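Local structure of sporulation-control protein spo0M (Bacillus subtilis, 5CL2) at residues T14-D19 / D124-E129; E26-V31 / P88-L93; L47-R52 / V106-D111; T97-G102 / V128-W133. The protein controls the expression of spo0A and is required for passage through the morphological stage 0 of sporulation. All coordinates share one frame; numbering follows the deposited sequence.

Interaction 1. Residues T14-D19 / D124-E129. With NA (sodium ion), chain C.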
# COMPACT_ATOMS: atom_id res chain seq x y z
N THR A 14 -8.41 -27.87 -5.45
CA THR A 14 -9.06 -26.60 -5.82
C THR A 14 -9.13 -26.51 -7.33
O THR A 14 -8.16 -26.81 -8.02
CB THR A 14 -8.31 -25.38 -5.25
OG1 THR A 14 -8.37 -25.38 -3.83
CG2 THR A 14 -8.93 -24.08 -5.76
N ILE A 15 -10.27 -26.09 -7.86
CA ILE A 15 -10.44 -25.98 -9.30
C ILE A 15 -11.01 -24.61 -9.63
O ILE A 15 -12.12 -24.27 -9.19
CB ILE A 15 -11.36 -27.13 -9.85
CG1 ILE A 15 -10.85 -28.50 -9.40
CG2 ILE A 15 -11.49 -27.08 -11.38
CD1 ILE A 15 -11.85 -29.64 -9.63
N LEU A 16 -10.23 -23.80 -10.33
CA LEU A 16 -10.66 -22.50 -10.81
C LEU A 16 -11.43 -22.66 -12.11
O LEU A 16 -11.21 -23.62 -12.83
CB LEU A 16 -9.46 -21.59 -11.02
CG LEU A 16 -8.44 -21.66 -9.89
CD1 LEU A 16 -7.14 -21.01 -10.34
CD2 LEU A 16 -8.97 -21.05 -8.59
N GLU A 17 -12.31 -21.71 -12.44
CA GLU A 17 -13.03 -21.86 -13.70
C GLU A 17 -12.15 -21.49 -14.88
O GLU A 17 -12.28 -22.09 -15.95
CB GLU A 17 -14.29 -20.98 -13.72
CG GLU A 17 -15.38 -21.38 -12.74
CD GLU A 17 -16.54 -20.38 -12.77
OE1 GLU A 17 -16.51 -19.45 -13.62
OE2 GLU A 17 -17.50 -20.56 -11.98
N LYS A 18 -11.21 -20.55 -14.68
CA LYS A 18 -10.22 -20.20 -15.70
C LYS A 18 -8.80 -20.30 -15.13
O LYS A 18 -8.61 -20.25 -13.91
CB LYS A 18 -10.42 -18.77 -16.21
CG LYS A 18 -11.86 -18.33 -16.41
CD LYS A 18 -11.90 -17.11 -17.31
CE LYS A 18 -12.12 -15.85 -16.47
NZ LYS A 18 -12.77 -14.72 -17.20
N ASP A 19 -7.82 -20.47 -16.00
CA ASP A 19 -6.41 -20.38 -15.62
C ASP A 19 -5.83 -18.95 -15.85
O ASP A 19 -4.72 -18.65 -15.40
CB ASP A 19 -5.61 -21.49 -16.33
CG ASP A 19 -5.34 -21.21 -17.79
OD1 ASP A 19 -6.19 -20.59 -18.46
OD2 ASP A 19 -4.29 -21.68 -18.27
N ASP A 124 -2.38 -23.93 -7.44
CA ASP A 124 -2.87 -23.72 -8.80
C ASP A 124 -2.23 -22.44 -9.36
O ASP A 124 -2.54 -21.33 -8.95
CB ASP A 124 -4.39 -23.58 -8.82
CG ASP A 124 -5.12 -24.88 -8.43
OD1 ASP A 124 -5.34 -25.07 -7.21
OD2 ASP A 124 -5.44 -25.70 -9.33
N ARG A 125 -1.35 -22.58 -10.32
CA ARG A 125 -0.83 -21.42 -10.99
C ARG A 125 -1.91 -20.69 -11.76
O ARG A 125 -2.81 -21.31 -12.32
CB ARG A 125 0.29 -21.85 -11.89
CG ARG A 125 1.34 -22.64 -11.15
CD ARG A 125 1.82 -23.65 -12.15
NE ARG A 125 2.17 -22.90 -13.35
CZ ARG A 125 3.05 -23.30 -14.26
NH1 ARG A 125 3.60 -24.49 -14.14
NH2 ARG A 125 3.33 -22.54 -15.32
N ILE A 126 -1.82 -19.36 -11.78
CA ILE A 126 -2.63 -18.60 -12.72
C ILE A 126 -1.78 -17.68 -13.59
O ILE A 126 -0.70 -17.21 -13.19
CB ILE A 126 -3.71 -17.78 -12.01
CG1 ILE A 126 -3.12 -16.76 -11.06
CG2 ILE A 126 -4.61 -18.68 -11.22
CD1 ILE A 126 -4.11 -15.68 -10.66
N PHE A 127 -2.21 -17.50 -14.83
CA PHE A 127 -1.51 -16.58 -15.69
C PHE A 127 -2.25 -15.26 -15.53
O PHE A 127 -3.47 -15.21 -15.66
CB PHE A 127 -1.50 -17.07 -17.14
CG PHE A 127 -0.80 -18.41 -17.31
CD1 PHE A 127 0.58 -18.49 -17.36
CD2 PHE A 127 -1.54 -19.58 -17.43
CE1 PHE A 127 1.21 -19.71 -17.51
CE2 PHE A 127 -0.91 -20.81 -17.58
CZ PHE A 127 0.47 -20.87 -17.63
N VAL A 128 -1.50 -14.21 -15.21
CA VAL A 128 -2.07 -12.87 -15.04
C VAL A 128 -1.69 -12.00 -16.22
O VAL A 128 -0.53 -11.64 -16.39
CB VAL A 128 -1.60 -12.21 -13.76
CG1 VAL A 128 -2.16 -10.80 -13.68
CG2 VAL A 128 -2.00 -13.05 -12.55
N GLU A 129 -2.68 -11.66 -17.04
CA GLU A 129 -2.43 -10.90 -18.25
C GLU A 129 -2.28 -9.41 -18.02
O GLU A 129 -2.80 -8.88 -17.05
CB GLU A 129 -3.54 -11.13 -19.26
CG GLU A 129 -3.61 -12.54 -19.79
CD GLU A 129 -4.71 -12.69 -20.79
OE1 GLU A 129 -5.88 -12.43 -20.43
OE2 GLU A 129 -4.41 -13.06 -21.95
NA NA C . -5.69 -27.47 -7.94
O HOH W 1 -3.83 -28.10 -8.24
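Thr14 and Asp124 meet through a sodium ion that joins the two sheets of an arrestin-like beta sandwich. Asp124 takes the ion with both carboxylate oxygens, OD1 at 2.5 Å and OD2 at 2.3 Å from the sodium. The backbone oxygen of Thr14 adds a bond of 2.6 Å to the same sodium, and a water and Asp122 OD2 complete the set of ligands found. Thr14 O and Asp124 OD2 are 3.2 Å apart although both are acceptors, a closeness the positive ion between them probably makes tolerable. In the second shell, Thr14 OG1 probably shares a hydrogen bond with Thr110 OG1 of the five-stranded sheet, though the pair is modelled too short to be relied on. Further along, Leu16 CD1 packs at 3.6 Å on Ile126 CG2, the two side chains crossing at about a right angle, while Phe89 lies against Leu16 from its own sheet. The chain then swings across from one sheet to the other, and Asp19 O accepts Phe127 N at 2.8 Å in a nearly straight bond; Tyr21 carries on the backbone pairing with Phe127 in parallel fashion. Beside that bond, Asp19 OD2 approaches the edge of the Phe127 ring in its plane, 3.6 Å from CE2, with the carboxylate turned 81° to the ring.

Interaction 2. Residues E26-V31 / P88-L93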
# COMPACT_ATOMS: atom_id res chain seq x y z
N GLU A 26 -12.74 -10.94 -11.50
CA GLU A 26 -13.13 -11.85 -10.44
C GLU A 26 -12.70 -13.28 -10.72
O GLU A 26 -13.01 -13.82 -11.78
CB GLU A 26 -14.64 -11.84 -10.24
CG GLU A 26 -15.12 -11.10 -9.01
CD GLU A 26 -16.51 -11.55 -8.65
OE1 GLU A 26 -16.89 -12.64 -9.12
OE2 GLU A 26 -17.22 -10.83 -7.91
N VAL A 27 -11.97 -13.87 -9.79
CA VAL A 27 -11.63 -15.28 -9.85
C VAL A 27 -12.72 -16.12 -9.16
O VAL A 27 -13.11 -15.83 -8.02
CB VAL A 27 -10.26 -15.57 -9.20
CG1 VAL A 27 -9.90 -17.06 -9.32
CG2 VAL A 27 -9.17 -14.70 -9.83
N GLN A 28 -13.24 -17.12 -9.87
CA GLN A 28 -14.23 -18.02 -9.28
C GLN A 28 -13.75 -19.46 -9.31
O GLN A 28 -13.04 -19.89 -10.21
CB GLN A 28 -15.55 -17.92 -10.01
CG GLN A 28 -15.86 -16.55 -10.57
CD GLN A 28 -17.25 -16.49 -11.15
OE1 GLN A 28 -18.05 -17.39 -10.94
NE2 GLN A 28 -17.54 -15.42 -11.88
N GLY A 29 -14.17 -20.22 -8.31
CA GLY A 29 -13.80 -21.62 -8.32
C GLY A 29 -14.46 -22.40 -7.22
O GLY A 29 -15.39 -21.92 -6.57
N THR A 30 -13.97 -23.61 -7.02
CA THR A 30 -14.50 -24.47 -5.99
C THR A 30 -13.36 -25.18 -5.30
O THR A 30 -12.46 -25.66 -5.96
CB THR A 30 -15.49 -25.49 -6.59
OG1 THR A 30 -16.60 -24.79 -7.15
CG2 THR A 30 -15.98 -26.47 -5.53
N VAL A 31 -13.40 -25.22 -3.98
CA VAL A 31 -12.52 -26.10 -3.22
C VAL A 31 -13.24 -27.45 -2.97
O VAL A 31 -14.28 -27.49 -2.32
CB VAL A 31 -12.12 -25.48 -1.87
CG1 VAL A 31 -11.16 -26.40 -1.12
CG2 VAL A 31 -11.50 -24.08 -2.07
N PRO A 88 -17.68 -23.50 -2.98
CA PRO A 88 -17.48 -22.52 -4.05
C PRO A 88 -17.05 -21.16 -3.50
O PRO A 88 -17.45 -20.78 -2.40
CB PRO A 88 -18.86 -22.43 -4.73
CG PRO A 88 -19.84 -22.95 -3.72
CD PRO A 88 -19.08 -23.98 -2.91
N PHE A 89 -16.23 -20.44 -4.27
CA PHE A 89 -15.71 -19.15 -3.82
C PHE A 89 -15.53 -18.16 -4.96
O PHE A 89 -15.42 -18.53 -6.14
CB PHE A 89 -14.37 -19.34 -3.12
CG PHE A 89 -13.27 -19.84 -4.04
CD1 PHE A 89 -12.51 -18.94 -4.80
CD2 PHE A 89 -13.03 -21.21 -4.18
CE1 PHE A 89 -11.53 -19.40 -5.67
CE2 PHE A 89 -12.05 -21.68 -5.04
CZ PHE A 89 -11.29 -20.77 -5.79
N THR A 90 -15.43 -16.88 -4.57
CA THR A 90 -15.09 -15.82 -5.50
C THR A 90 -14.25 -14.74 -4.80
O THR A 90 -14.46 -14.41 -3.62
CB THR A 90 -16.38 -15.22 -6.11
OG1 THR A 90 -16.05 -14.36 -7.21
CG2 THR A 90 -17.16 -14.44 -5.08
N PHE A 91 -13.27 -14.18 -5.53
CA PHE A 91 -12.52 -13.04 -5.00
C PHE A 91 -12.02 -12.20 -6.15
O PHE A 91 -11.91 -12.67 -7.27
CB PHE A 91 -11.35 -13.49 -4.12
CG PHE A 91 -10.22 -14.17 -4.87
CD1 PHE A 91 -10.25 -15.55 -5.11
CD2 PHE A 91 -9.11 -13.44 -5.29
CE1 PHE A 91 -9.22 -16.18 -5.79
CE2 PHE A 91 -8.06 -14.06 -5.97
CZ PHE A 91 -8.12 -15.44 -6.22
N THR A 92 -11.71 -10.95 -5.86
CA THR A 92 -11.24 -10.08 -6.90
C THR A 92 -9.72 -10.03 -6.89
O THR A 92 -9.11 -9.87 -5.83
CB THR A 92 -11.82 -8.68 -6.73
OG1 THR A 92 -13.24 -8.80 -6.62
CG2 THR A 92 -11.46 -7.80 -7.92
N LEU A 93 -9.13 -10.19 -8.06
CA LEU A 93 -7.69 -10.04 -8.25
C LEU A 93 -7.33 -8.59 -7.98
O LEU A 93 -7.78 -7.70 -8.71
CB LEU A 93 -7.30 -10.44 -9.66
CG LEU A 93 -6.03 -11.23 -9.93
CD1 LEU A 93 -6.17 -12.62 -9.36
CD2 LEU A 93 -5.74 -11.29 -11.42
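Val27 and Gly29 face Phe91 and Phe89 across antiparallel strands as hydrogen-bonded pairs, each joined by two backbone bonds. In the first pair Val27 N gives to Phe91 O at 2.8 Å, and Phe91 N returns a bond to Val27 O. Gly29 and Phe89 exchange bonds in the same way, Phe89 N reaching Gly29 O at 2.9 Å. The same four carbonyls also take CA-H...O contacts, from Glu26, Gln28, Pro88 and Thr90 of the facing strands.

The aromatic contacts lie on the side of the sheet that bears Val27, Phe89 and Phe91. The Phe91 ring receives Val27 CB over its face, 3.9 Å from the centroid, with the two side chains side by side. In Phe89, chi1 of 66° sets CG between the backbone N and the carbonyl carbon, and the ring beyond it lies over Gly29, whose CA is 4.0 Å from the centroid. Val31 CG2 reaches Phe89 CE2, and Leu16 and Leu47 press on the same ring. An alanine in place of Phe89 would probably leave Gly29 without its aromatic cover and open a gap between Leu16, Val31 and Leu47.

On the other side the contact is polar: Thr90 OG1 donates to Glu26 OE1 at 2.7 Å, from above the carboxylate plane, and Glu26 CG passes Thr92 OG1.

A phenylalanine folded over a cross-strand glycine is the pattern known as aromatic rescue of glycine in antiparallel sheets; here it fills the interior of an arrestin-like beta sandwich from its three-stranded sheet.

Interaction 3. Residues L47-R52 / V106-D111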
# COMPACT_ATOMS: atom_id res chain seq x y z
N LEU A 47 -7.62 -19.51 1.13
CA LEU A 47 -6.99 -19.36 -0.18
C LEU A 47 -5.99 -18.22 -0.09
O LEU A 47 -6.25 -17.21 0.58
CB LEU A 47 -8.02 -19.02 -1.25
CG LEU A 47 -8.80 -20.17 -1.89
CD1 LEU A 47 -9.22 -19.80 -3.29
CD2 LEU A 47 -8.05 -21.50 -1.81
N GLN A 48 -4.85 -18.36 -0.77
CA GLN A 48 -3.85 -17.30 -0.82
C GLN A 48 -3.39 -17.09 -2.24
O GLN A 48 -3.04 -18.04 -2.93
CB GLN A 48 -2.62 -17.61 0.02
CG GLN A 48 -2.89 -18.27 1.33
CD GLN A 48 -2.08 -17.64 2.45
OE1 GLN A 48 -0.90 -17.30 2.25
NE2 GLN A 48 -2.71 -17.47 3.62
N LEU A 49 -3.33 -15.82 -2.63
CA LEU A 49 -2.74 -15.43 -3.91
C LEU A 49 -1.32 -14.97 -3.59
O LEU A 49 -1.11 -14.15 -2.71
CB LEU A 49 -3.57 -14.32 -4.58
CG LEU A 49 -3.28 -13.98 -6.04
CD1 LEU A 49 -3.84 -15.04 -7.01
CD2 LEU A 49 -3.81 -12.60 -6.38
N SER A 50 -0.34 -15.55 -4.26
CA SER A 50 1.03 -15.21 -3.93
C SER A 50 1.96 -15.16 -5.13
O SER A 50 1.65 -15.66 -6.22
CB SER A 50 1.61 -16.19 -2.93
OG SER A 50 1.68 -17.47 -3.52
N THR A 51 3.09 -14.52 -4.91
CA THR A 51 4.10 -14.48 -5.95
C THR A 51 5.44 -14.47 -5.23
O THR A 51 5.47 -14.78 -4.02
CB THR A 51 3.92 -13.26 -6.89
OG1 THR A 51 4.78 -13.41 -8.02
CG2 THR A 51 4.16 -11.94 -6.17
N ARG A 52 6.52 -14.24 -5.96
CA ARG A 52 7.85 -14.11 -5.38
C ARG A 52 8.51 -12.82 -5.89
O ARG A 52 8.19 -12.34 -6.97
CB ARG A 52 8.74 -15.30 -5.74
CG ARG A 52 8.01 -16.58 -6.00
CD ARG A 52 8.92 -17.55 -6.72
NE ARG A 52 9.41 -17.01 -7.98
CZ ARG A 52 9.92 -17.74 -8.97
NH1 ARG A 52 10.01 -19.07 -8.84
NH2 ARG A 52 10.34 -17.16 -10.08
N VAL A 106 2.49 -16.30 -10.45
CA VAL A 106 1.40 -16.02 -9.53
C VAL A 106 0.65 -17.33 -9.28
O VAL A 106 0.21 -18.00 -10.22
CB VAL A 106 0.42 -14.99 -10.06
CG1 VAL A 106 -0.76 -14.85 -9.12
CG2 VAL A 106 1.11 -13.65 -10.25
N ALA A 107 0.50 -17.68 -8.01
CA ALA A 107 -0.14 -18.92 -7.66
C ALA A 107 -1.29 -18.69 -6.68
O ALA A 107 -1.21 -17.83 -5.81
CB ALA A 107 0.89 -19.88 -7.07
N VAL A 108 -2.36 -19.47 -6.85
CA VAL A 108 -3.43 -19.62 -5.86
C VAL A 108 -3.14 -20.85 -4.99
O VAL A 108 -3.00 -21.96 -5.47
CB VAL A 108 -4.81 -19.76 -6.52
CG1 VAL A 108 -5.86 -20.10 -5.49
CG2 VAL A 108 -5.16 -18.48 -7.29
N VAL A 109 -2.96 -20.61 -3.70
CA VAL A 109 -2.59 -21.66 -2.76
C VAL A 109 -3.74 -21.93 -1.82
O VAL A 109 -4.27 -21.01 -1.20
CB VAL A 109 -1.35 -21.27 -1.95
CG1 VAL A 109 -1.05 -22.28 -0.87
CG2 VAL A 109 -0.15 -21.07 -2.88
N THR A 110 -4.14 -23.19 -1.73
CA THR A 110 -5.18 -23.63 -0.82
C THR A 110 -4.52 -24.18 0.42
O THR A 110 -3.63 -25.02 0.34
CB THR A 110 -6.09 -24.69 -1.47
OG1 THR A 110 -6.68 -24.14 -2.66
CG2 THR A 110 -7.20 -25.12 -0.50
N ASP A 111 -4.93 -23.66 1.57
CA ASP A 111 -4.50 -24.12 2.87
C ASP A 111 -5.69 -24.73 3.63
O ASP A 111 -6.59 -24.01 4.05
CB ASP A 111 -3.86 -22.94 3.64
CG ASP A 111 -3.51 -23.26 5.08
OD1 ASP A 111 -3.20 -24.43 5.41
OD2 ASP A 111 -3.49 -22.30 5.89
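Leu47 lies alongside Thr110, its CD2 branch pressed against Thr110 OG1 at only 3.1 Å, a tight fit for a methyl group beside a hydroxyl whose probable polar partner is Thr14 of the facing sheet. The other branch of Leu47, CD1, touches Val108 CG1 at 4.0 Å. Two residues on, Leu49 has CG anti to its backbone N (chi1 -168°), and a chi2 of 75° then sets its CD1 methyl against two valines of the neighbouring strand: Val108 CG2 at 3.7 Å, and Val106 CG1 at the same separation. Leu47, Leu49, Val108 and Thr110 thus line one side of the sheet, turned to the sandwich interior, where Phe89 and Leu93 lie against the two leucines.

On the other side are Gln48, Ser50, Ala107 and Val109. Val109 CG2 approaches Ser50 OG at 4.1 Å, and that hydroxyl also makes a weak hydrogen bond to the Tyr65 hydroxyl.

The strands run antiparallel, 153° between their directions. Gln48 and Val109 form one hydrogen-bonded pair, with Gln48 N to Val109 O and Val109 N to Gln48 O both 2.7 Å; Ser50 and Ala107 form the next, Ser50 N to Ala107 O being 2.9 Å. The non-hydrogen-bonded pairs Leu47 with Thr110 and Leu49 with Val108 alternate with them.

Within the five-stranded sheet these are inner strands: 60-79 pairs with 40-57 through Leu47, Leu49 and Thr51, and 120-128 flanks 106-114, where Ile126 packs on both Leu49 and Val106.

Interaction 4. Residues T97-G102 / V128-W133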
# COMPACT_ATOMS: atom_id res chain seq x y z
N THR A 97 -1.66 -6.96 -8.51
CA THR A 97 -1.21 -8.29 -8.93
C THR A 97 -0.27 -8.18 -10.13
O THR A 97 -0.65 -7.59 -11.15
CB THR A 97 -2.40 -9.20 -9.32
OG1 THR A 97 -3.30 -9.32 -8.22
CG2 THR A 97 -1.93 -10.59 -9.73
N PRO A 98 0.92 -8.79 -10.05
CA PRO A 98 1.88 -8.67 -11.15
C PRO A 98 1.42 -9.45 -12.36
O PRO A 98 0.64 -10.40 -12.23
CB PRO A 98 3.16 -9.31 -10.60
CG PRO A 98 2.84 -9.69 -9.17
CD PRO A 98 1.38 -9.77 -9.06
N ILE A 99 1.90 -9.04 -13.53
CA ILE A 99 1.61 -9.69 -14.80
C ILE A 99 2.50 -10.91 -14.93
O ILE A 99 3.68 -10.85 -14.58
CB ILE A 99 1.85 -8.70 -15.98
CG1 ILE A 99 0.77 -7.62 -15.99
CG2 ILE A 99 1.90 -9.42 -17.32
CD1 ILE A 99 1.21 -6.33 -16.70
N THR A 100 1.96 -12.02 -15.44
CA THR A 100 2.77 -13.22 -15.53
C THR A 100 3.47 -13.19 -16.87
O THR A 100 2.91 -13.56 -17.90
CB THR A 100 1.92 -14.51 -15.41
OG1 THR A 100 1.46 -14.66 -14.07
CG2 THR A 100 2.74 -15.72 -15.78
N VAL A 101 4.74 -12.80 -16.81
CA VAL A 101 5.59 -12.68 -17.98
C VAL A 101 7.00 -12.69 -17.40
O VAL A 101 7.18 -12.38 -16.21
CB VAL A 101 5.31 -11.41 -18.79
CG1 VAL A 101 5.81 -10.17 -18.05
CG2 VAL A 101 5.97 -11.49 -20.15
N GLY A 102 7.98 -13.05 -18.22
CA GLY A 102 9.34 -13.20 -17.73
C GLY A 102 9.45 -14.28 -16.66
O GLY A 102 9.05 -15.44 -16.86
N VAL A 128 -1.50 -14.21 -15.21
CA VAL A 128 -2.07 -12.87 -15.04
C VAL A 128 -1.69 -12.00 -16.22
O VAL A 128 -0.53 -11.64 -16.39
CB VAL A 128 -1.60 -12.21 -13.76
CG1 VAL A 128 -2.16 -10.80 -13.68
CG2 VAL A 128 -2.00 -13.05 -12.55
N GLU A 129 -2.68 -11.66 -17.04
CA GLU A 129 -2.43 -10.90 -18.25
C GLU A 129 -2.28 -9.41 -18.02
O GLU A 129 -2.80 -8.88 -17.05
CB GLU A 129 -3.54 -11.13 -19.26
CG GLU A 129 -3.61 -12.54 -19.79
CD GLU A 129 -4.71 -12.69 -20.79
OE1 GLU A 129 -5.88 -12.43 -20.43
OE2 GLU A 129 -4.41 -13.06 -21.95
N ALA A 130 -1.55 -8.75 -18.92
CA ALA A 130 -1.49 -7.30 -18.87
C ALA A 130 -2.88 -6.70 -19.07
O ALA A 130 -3.58 -7.02 -20.01
CB ALA A 130 -0.53 -6.75 -19.92
N HIS A 131 -3.25 -5.83 -18.15
CA HIS A 131 -4.46 -5.05 -18.28
C HIS A 131 -4.30 -4.19 -19.53
O HIS A 131 -3.20 -3.72 -19.83
CB HIS A 131 -4.64 -4.22 -17.01
CG HIS A 131 -5.83 -3.31 -17.01
ND1 HIS A 131 -5.87 -2.14 -17.74
CD2 HIS A 131 -6.99 -3.36 -16.32
CE1 HIS A 131 -7.02 -1.53 -17.52
NE2 HIS A 131 -7.72 -2.25 -16.66
N PRO A 132 -5.40 -4.00 -20.28
CA PRO A 132 -5.40 -3.27 -21.55
C PRO A 132 -4.67 -1.91 -21.54
O PRO A 132 -3.98 -1.63 -22.52
CB PRO A 132 -6.88 -3.06 -21.82
CG PRO A 132 -7.52 -4.30 -21.23
CD PRO A 132 -6.70 -4.64 -20.00
N TRP A 133 -4.82 -1.09 -20.51
CA TRP A 133 -4.07 0.18 -20.46
C TRP A 133 -2.57 -0.08 -20.45
O TRP A 133 -1.81 0.64 -21.12
CB TRP A 133 -4.43 1.00 -19.22
CG TRP A 133 -5.89 1.32 -19.06
CD1 TRP A 133 -6.86 1.28 -20.01
CD2 TRP A 133 -6.52 1.77 -17.86
NE1 TRP A 133 -8.07 1.66 -19.48
CE2 TRP A 133 -7.89 1.96 -18.16
CE3 TRP A 133 -6.08 2.01 -16.56
CZ2 TRP A 133 -8.81 2.38 -17.20
CZ3 TRP A 133 -6.99 2.42 -15.60
CH2 TRP A 133 -8.34 2.61 -15.93
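Ile99 lies against the stretch from Val128 to Ala130, where the chain leaves the sandwich. Its CB stands 3.8 Å from Val128 O. CG2, anti to the backbone N, comes closer to that oxygen, at 3.4 Å. The other branch reaches Ala130: CG1 is 3.7 Å from Ala130 CA, and the tip CD1 touches both Ala130 CA and its CB methyl, the latter also at 3.7 Å. An alanine here would probably leave the Ala130 methyl without its apolar partner and open a gap between the loop and Ala130.

Polar bonds fix the alignment. Thr100 N donates to Val128 O at 2.7 Å, on a lone pair in the carbonyl plane, and Val128 N gives a weak bond to Thr100 OG1, so backbone and hydroxyl grip Val128 at both its N-H and its C=O. The valine side chain turns to the loop: CG1 is pressed on Pro98 O at 3.2 Å, and CG2 meets Thr97 CG2 at 3.7 Å.

Beyond Ala130, His131 N-caps the next helix, its ND1 accepting Trp133 N. The contact therefore sits where strand 120-128 of the arrestin-like sandwich gives way to helix 132-143; from strand 165-173 of the sheet that follows, Phe165 and Gln167 pack on Pro98, Phe169 packs on Ile99, and Gln167 OE1 accepts Ile99 N, while Trp133 rests on helix 230-234.

From the N terminus, residues 14-19 open the longest loop, closed by 124-129 in interaction 1; interactions 2 and 3 nest inside it. Residues 26-31 close with 88-93 in interaction 2, and 47-52 with 106-111 in interaction 3, so these two loops cross. Interaction 4 opens at 97-102, after interaction 2 has closed but before interaction 3 does, crosses the latter, and ends on the stretch where interaction 1 ends, sharing Val128 and Glu129. Interaction 2 is one pairing within the three-stranded sheet and interaction 3 one within the five-stranded sheet; interaction 1 ties the two sheets together, and interaction 4 joins the sandwich to the helix and sheet that follow.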